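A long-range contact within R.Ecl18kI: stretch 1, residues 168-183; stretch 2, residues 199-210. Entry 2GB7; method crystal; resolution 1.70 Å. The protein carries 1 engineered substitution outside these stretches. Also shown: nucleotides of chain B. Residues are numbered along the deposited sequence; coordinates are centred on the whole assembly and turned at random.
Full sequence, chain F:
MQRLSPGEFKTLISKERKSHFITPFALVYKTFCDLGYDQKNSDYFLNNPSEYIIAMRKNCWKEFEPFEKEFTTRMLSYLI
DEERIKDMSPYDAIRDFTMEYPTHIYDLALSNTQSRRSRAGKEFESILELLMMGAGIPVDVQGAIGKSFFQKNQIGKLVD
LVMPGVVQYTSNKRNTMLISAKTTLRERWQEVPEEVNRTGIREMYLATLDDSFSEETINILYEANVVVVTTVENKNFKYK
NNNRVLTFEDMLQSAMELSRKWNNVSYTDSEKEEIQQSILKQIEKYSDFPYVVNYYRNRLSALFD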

# COMPACT_ATOMS: atom_id res chain seq x y z
N GLN F 168 14.80 16.34 -22.60
CA GLN F 168 13.92 16.45 -23.74
C GLN F 168 12.48 16.55 -23.29
O GLN F 168 11.74 17.35 -23.83
CB GLN F 168 14.05 15.25 -24.65
CG GLN F 168 15.41 15.15 -25.32
CD GLN F 168 16.37 14.25 -24.54
OE1 GLN F 168 16.33 14.18 -23.30
NE2 GLN F 168 17.24 13.55 -25.27
N TYR F 169 12.09 15.71 -22.33
CA TYR F 169 10.72 15.73 -21.82
C TYR F 169 10.33 17.13 -21.30
O TYR F 169 9.27 17.65 -21.63
CB TYR F 169 10.50 14.66 -20.73
CG TYR F 169 9.05 14.63 -20.31
CD1 TYR F 169 8.14 13.83 -20.97
CD2 TYR F 169 8.58 15.48 -19.29
CE1 TYR F 169 6.79 13.83 -20.62
CE2 TYR F 169 7.25 15.47 -18.93
CZ TYR F 169 6.36 14.66 -19.62
OH TYR F 169 5.03 14.65 -19.28
N THR F 170 11.24 17.74 -20.56
CA THR F 170 11.01 19.04 -19.93
C THR F 170 10.86 20.12 -20.98
O THR F 170 10.05 21.04 -20.84
CB THR F 170 12.15 19.35 -18.98
OG1 THR F 170 12.11 18.38 -17.93
CG2 THR F 170 12.07 20.77 -18.37
N SER F 171 11.65 20.01 -22.04
CA SER F 171 11.51 20.95 -23.16
C SER F 171 10.13 20.78 -23.83
O SER F 171 9.40 21.75 -23.99
CB SER F 171 12.63 20.76 -24.17
OG SER F 171 12.55 21.77 -25.19
N ASN F 172 9.81 19.56 -24.24
CA ASN F 172 8.53 19.30 -24.86
C ASN F 172 8.22 17.84 -24.76
O ASN F 172 9.03 17.00 -25.19
CB ASN F 172 8.56 19.68 -26.34
CG ASN F 172 7.17 19.84 -26.92
OD1 ASN F 172 6.26 19.08 -26.62
ND2 ASN F 172 6.98 20.88 -27.72
N LYS F 173 7.05 17.55 -24.21
CA LYS F 173 6.62 16.16 -23.98
C LYS F 173 6.13 15.48 -25.25
O LYS F 173 5.90 14.30 -25.28
CB LYS F 173 5.54 16.10 -22.88
CG LYS F 173 4.27 16.89 -23.24
CD LYS F 173 3.43 17.13 -22.00
CE LYS F 173 2.37 18.18 -22.31
NZ LYS F 173 1.48 18.35 -21.15
N ARG F 174 5.99 16.23 -26.33
CA ARG F 174 5.69 15.61 -27.61
C ARG F 174 6.71 14.51 -27.98
O ARG F 174 7.92 14.67 -27.80
CB ARG F 174 5.63 16.69 -28.69
CG ARG F 174 5.29 16.20 -30.08
CD ARG F 174 4.90 17.38 -30.97
NE ARG F 174 4.27 16.91 -32.21
CZ ARG F 174 2.95 16.76 -32.36
NH1 ARG F 174 2.11 17.04 -31.37
NH2 ARG F 174 2.46 16.33 -33.51
N ASN F 175 6.20 13.38 -28.49
CA ASN F 175 7.01 12.25 -28.93
C ASN F 175 7.81 11.59 -27.82
O ASN F 175 8.79 10.92 -28.10
CB ASN F 175 7.92 12.61 -30.11
CG ASN F 175 7.13 12.91 -31.38
OD1 ASN F 175 6.12 12.26 -31.64
ND2 ASN F 175 7.57 13.89 -32.17
N THR F 176 7.35 11.77 -26.57
CA THR F 176 7.96 11.07 -25.45
C THR F 176 7.08 9.91 -24.97
O THR F 176 5.89 9.75 -25.38
CB THR F 176 8.27 12.01 -24.25
OG1 THR F 176 7.03 12.50 -23.72
CG2 THR F 176 9.17 13.21 -24.67
N MET F 177 7.66 9.08 -24.12
CA MET F 177 6.88 7.99 -23.52
C MET F 177 7.27 7.91 -22.05
O MET F 177 8.45 8.02 -21.73
CB MET F 177 7.16 6.64 -24.19
CG MET F 177 6.43 5.52 -23.48
SD MET F 177 6.66 3.93 -24.30
CE MET F 177 6.04 4.39 -25.85
N LEU F 178 6.27 7.78 -21.18
CA LEU F 178 6.50 7.61 -19.75
C LEU F 178 5.94 6.29 -19.32
O LEU F 178 4.83 5.92 -19.71
CB LEU F 178 5.77 8.69 -18.94
CG LEU F 178 6.14 10.14 -19.27
CD1 LEU F 178 5.33 11.06 -18.40
CD2 LEU F 178 7.62 10.38 -19.09
N ILE F 179 6.71 5.60 -18.50
CA ILE F 179 6.33 4.28 -17.99
C ILE F 179 6.40 4.23 -16.47
O ILE F 179 7.43 4.59 -15.88
CB ILE F 179 7.24 3.17 -18.56
CG1 ILE F 179 7.24 3.22 -20.10
CG2 ILE F 179 6.82 1.79 -18.02
CD1 ILE F 179 8.39 2.42 -20.75
N SER F 180 5.30 3.80 -15.87
CA SER F 180 5.21 3.49 -14.41
C SER F 180 5.03 1.98 -14.26
O SER F 180 4.66 1.30 -15.24
CB SER F 180 4.00 4.20 -13.78
OG SER F 180 3.91 3.88 -12.38
N ALA F 181 5.35 1.45 -13.09
CA ALA F 181 5.22 0.01 -12.92
C ALA F 181 4.71 -0.28 -11.50
O ALA F 181 5.15 0.36 -10.57
CB ALA F 181 6.55 -0.62 -13.10
N LYS F 182 3.78 -1.23 -11.39
CA LYS F 182 3.25 -1.72 -10.13
C LYS F 182 3.06 -3.20 -10.32
O LYS F 182 2.33 -3.59 -11.21
CB LYS F 182 1.89 -1.05 -9.83
CG LYS F 182 2.04 0.42 -9.47
CD LYS F 182 0.71 1.01 -9.06
CE LYS F 182 0.87 2.52 -8.75
NZ LYS F 182 1.93 2.80 -7.73
N THR F 183 3.70 -4.02 -9.49
CA THR F 183 3.61 -5.46 -9.68
C THR F 183 2.16 -5.94 -9.56
O THR F 183 1.71 -6.76 -10.35
CB THR F 183 4.50 -6.21 -8.68
OG1 THR F 183 4.19 -5.77 -7.35
CG2 THR F 183 5.97 -5.97 -9.00
P DC B 4 5.10 -1.85 -6.58
OP1 DC B 4 5.40 -2.68 -7.78
OP2 DC B 4 4.11 -0.74 -6.68
O5' DC B 4 4.64 -2.80 -5.39
C5' DC B 4 5.46 -3.87 -4.96
C4' DC B 4 4.83 -4.56 -3.78
O4' DC B 4 4.80 -3.65 -2.66
C3' DC B 4 3.39 -5.03 -4.00
O3' DC B 4 3.17 -6.29 -3.37
C2' DC B 4 2.57 -3.95 -3.31
C1' DC B 4 3.47 -3.53 -2.16
N1 DC B 4 3.27 -2.14 -1.73
C2 DC B 4 3.15 -1.86 -0.36
O2 DC B 4 3.32 -2.77 0.47
N3 DC B 4 2.87 -0.60 0.03
C4 DC B 4 2.71 0.37 -0.88
N4 DC B 4 2.38 1.59 -0.45
C5 DC B 4 2.88 0.12 -2.28
C6 DC B 4 3.16 -1.14 -2.65
P DT B 5 3.27 -7.63 -4.23
OP1 DT B 5 2.76 -7.34 -5.59
OP2 DT B 5 2.64 -8.72 -3.43
O5' DT B 5 4.83 -7.92 -4.34
C5' DT B 5 5.60 -8.33 -3.20
C4' DT B 5 5.42 -9.81 -2.96
O4' DT B 5 5.71 -10.56 -4.16
C3' DT B 5 6.28 -10.43 -1.85
O3' DT B 5 5.45 -11.29 -1.07
C2' DT B 5 7.29 -11.27 -2.62
C1' DT B 5 6.44 -11.72 -3.79
N1 DT B 5 7.14 -12.23 -4.99
C2 DT B 5 6.64 -13.37 -5.57
O2 DT B 5 5.68 -13.98 -5.11
N3 DT B 5 7.30 -13.78 -6.69
C4 DT B 5 8.40 -13.18 -7.28
O4 DT B 5 8.88 -13.66 -8.30
C5 DT B 5 8.88 -11.99 -6.61
C7 DT B 5 10.08 -11.28 -7.16
C6 DT B 5 8.23 -11.58 -5.51
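Stretch 2 199-210: TGIREMYLATLD

The apolar centre of the contact begins with Leu-178, which packs its CB 4.0 Å from Met-204 CG and its CD1 3.6 Å from Ile-201 CG1. Ser-180 CB approaches Met-204 SD to 3.7 Å. On the face of Ile-179 and Ala-181, Ala-181 CB lies 4.2 Å from Ala-207 CB, and Ile-179 CG1 4.4 Å from Tyr-205 CB; Met-177 SD sits over the Tyr-205 ring, 4.5 Å from its centroid and 21° off the normal.

Strand 204-207 runs parallel beside strand 177-181: their axes approach to 4.5 Å, with 28° between their N-to-C directions (signed crossing angle -28°). Register follows from CA-CA distances of 4.8 Å for Ile-179/Tyr-205 and 4.5 Å for Ala-181/Ala-207. Tyr-205 N donates to Leu-178 O (3.0 Å) and Ala-207 N to Ser-180 O (2.8 Å); Ser-180 N and Lys-182 N donate back to Tyr-205 O (2.8 Å) and Ala-207 O (3.0 Å). Tyr-205 and Ala-207 thus each bond two residues of stretch 1, the pattern of a parallel pair, and angles of 165-174° make the bonds nearly straight.

Beyond it, Thr-208 OG1 donates to Lys-182 O at 2.8 Å. At the opposite end, before the strands, the type II turn 173-176 receives Arg-202: NH1 donates to Lys-173 O (2.9 Å, 160°), while NH2 bonds only weakly to Thr-176 O (3.0 Å, 125°). Lys-173 NZ reaches Gly-200 O at 2.8 Å.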

# COMPACT_ATOMS: atom_id res chain seq x y z
N THR F 199 0.54 16.81 -13.20
CA THR F 199 1.67 17.30 -13.98
C THR F 199 1.32 17.46 -15.45
O THR F 199 2.18 17.87 -16.24
CB THR F 199 2.87 16.35 -13.88
OG1 THR F 199 2.46 15.03 -14.23
CG2 THR F 199 3.41 16.33 -12.43
N GLY F 200 0.08 17.14 -15.82
CA GLY F 200 -0.35 17.36 -17.24
C GLY F 200 0.21 16.31 -18.18
O GLY F 200 0.30 16.53 -19.39
N ILE F 201 0.57 15.16 -17.64
CA ILE F 201 1.05 14.07 -18.47
C ILE F 201 0.01 13.74 -19.55
O ILE F 201 -1.19 13.71 -19.29
CB ILE F 201 1.40 12.86 -17.58
CG1 ILE F 201 2.74 13.16 -16.93
CG2 ILE F 201 1.46 11.59 -18.40
CD1 ILE F 201 3.01 12.28 -15.73
N ARG F 202 0.47 13.60 -20.80
CA ARG F 202 -0.43 13.32 -21.90
C ARG F 202 -1.01 11.89 -21.78
O ARG F 202 -2.20 11.68 -21.89
CB ARG F 202 0.33 13.43 -23.22
CG ARG F 202 -0.57 13.22 -24.44
CD ARG F 202 0.24 13.24 -25.75
NE ARG F 202 1.25 12.17 -25.75
CZ ARG F 202 2.55 12.34 -25.51
NH1 ARG F 202 3.05 13.55 -25.28
NH2 ARG F 202 3.36 11.28 -25.51
N GLU F 203 -0.13 10.94 -21.51
CA GLU F 203 -0.52 9.56 -21.36
C GLU F 203 0.59 8.86 -20.60
O GLU F 203 1.76 9.25 -20.68
CB GLU F 203 -0.71 8.88 -22.71
CG GLU F 203 0.52 8.93 -23.58
CD GLU F 203 0.21 8.61 -25.03
OE1 GLU F 203 -0.32 7.48 -25.28
OE2 GLU F 203 0.51 9.47 -25.92
N MET F 204 0.23 7.86 -19.82
CA MET F 204 1.24 7.07 -19.10
C MET F 204 0.95 5.60 -19.30
O MET F 204 -0.21 5.15 -19.25
CB MET F 204 1.28 7.42 -17.60
CG MET F 204 2.66 7.12 -16.88
SD MET F 204 2.62 7.38 -15.13
CE MET F 204 1.71 8.91 -15.00
N TYR F 205 2.01 4.85 -19.47
CA TYR F 205 1.87 3.40 -19.56
C TYR F 205 2.11 2.88 -18.16
O TYR F 205 3.10 3.26 -17.53
CB TYR F 205 2.92 2.83 -20.50
CG TYR F 205 2.62 3.24 -21.94
CD1 TYR F 205 2.02 2.35 -22.81
CD2 TYR F 205 2.90 4.54 -22.36
CE1 TYR F 205 1.73 2.72 -24.12
CE2 TYR F 205 2.57 4.94 -23.63
CZ TYR F 205 2.00 4.02 -24.51
OH TYR F 205 1.71 4.39 -25.81
N LEU F 206 1.23 1.99 -17.71
CA LEU F 206 1.29 1.40 -16.36
C LEU F 206 1.53 -0.08 -16.50
O LEU F 206 0.61 -0.85 -16.81
CB LEU F 206 -0.01 1.67 -15.61
CG LEU F 206 -0.13 0.97 -14.24
CD1 LEU F 206 1.03 1.43 -13.39
CD2 LEU F 206 -1.50 1.26 -13.55
N ALA F 207 2.79 -0.45 -16.33
CA ALA F 207 3.18 -1.86 -16.47
C ALA F 207 2.77 -2.63 -15.23
O ALA F 207 3.07 -2.18 -14.12
CB ALA F 207 4.67 -1.95 -16.62
N THR F 208 2.19 -3.82 -15.39
CA THR F 208 1.80 -4.62 -14.19
C THR F 208 1.83 -6.09 -14.47
O THR F 208 1.80 -6.50 -15.62
CB THR F 208 0.37 -4.22 -13.68
OG1 THR F 208 0.11 -4.82 -12.40
CG2 THR F 208 -0.71 -4.68 -14.65
N LEU F 209 1.93 -6.90 -13.41
CA LEU F 209 1.79 -8.34 -13.52
C LEU F 209 0.44 -8.83 -12.99
O LEU F 209 0.15 -10.03 -13.03
CB LEU F 209 2.94 -9.02 -12.75
CG LEU F 209 4.29 -8.72 -13.39
CD1 LEU F 209 5.43 -9.34 -12.65
CD2 LEU F 209 4.33 -9.14 -14.88
N ASP F 210 -0.37 -7.89 -12.50
CA ASP F 210 -1.65 -8.16 -11.87
C ASP F 210 -2.61 -8.82 -12.85
O ASP F 210 -2.74 -8.36 -13.96
CB ASP F 210 -2.27 -6.84 -11.40
CG ASP F 210 -3.33 -7.02 -10.33
OD1 ASP F 210 -4.20 -7.90 -10.45
OD2 ASP F 210 -3.28 -6.30 -9.34
O HOH W 1 3.28 13.53 -21.27
O HOH W 2 4.26 16.43 -17.47
O HOH W 3 2.70 19.17 -18.72
O HOH W 4 3.78 8.74 -22.41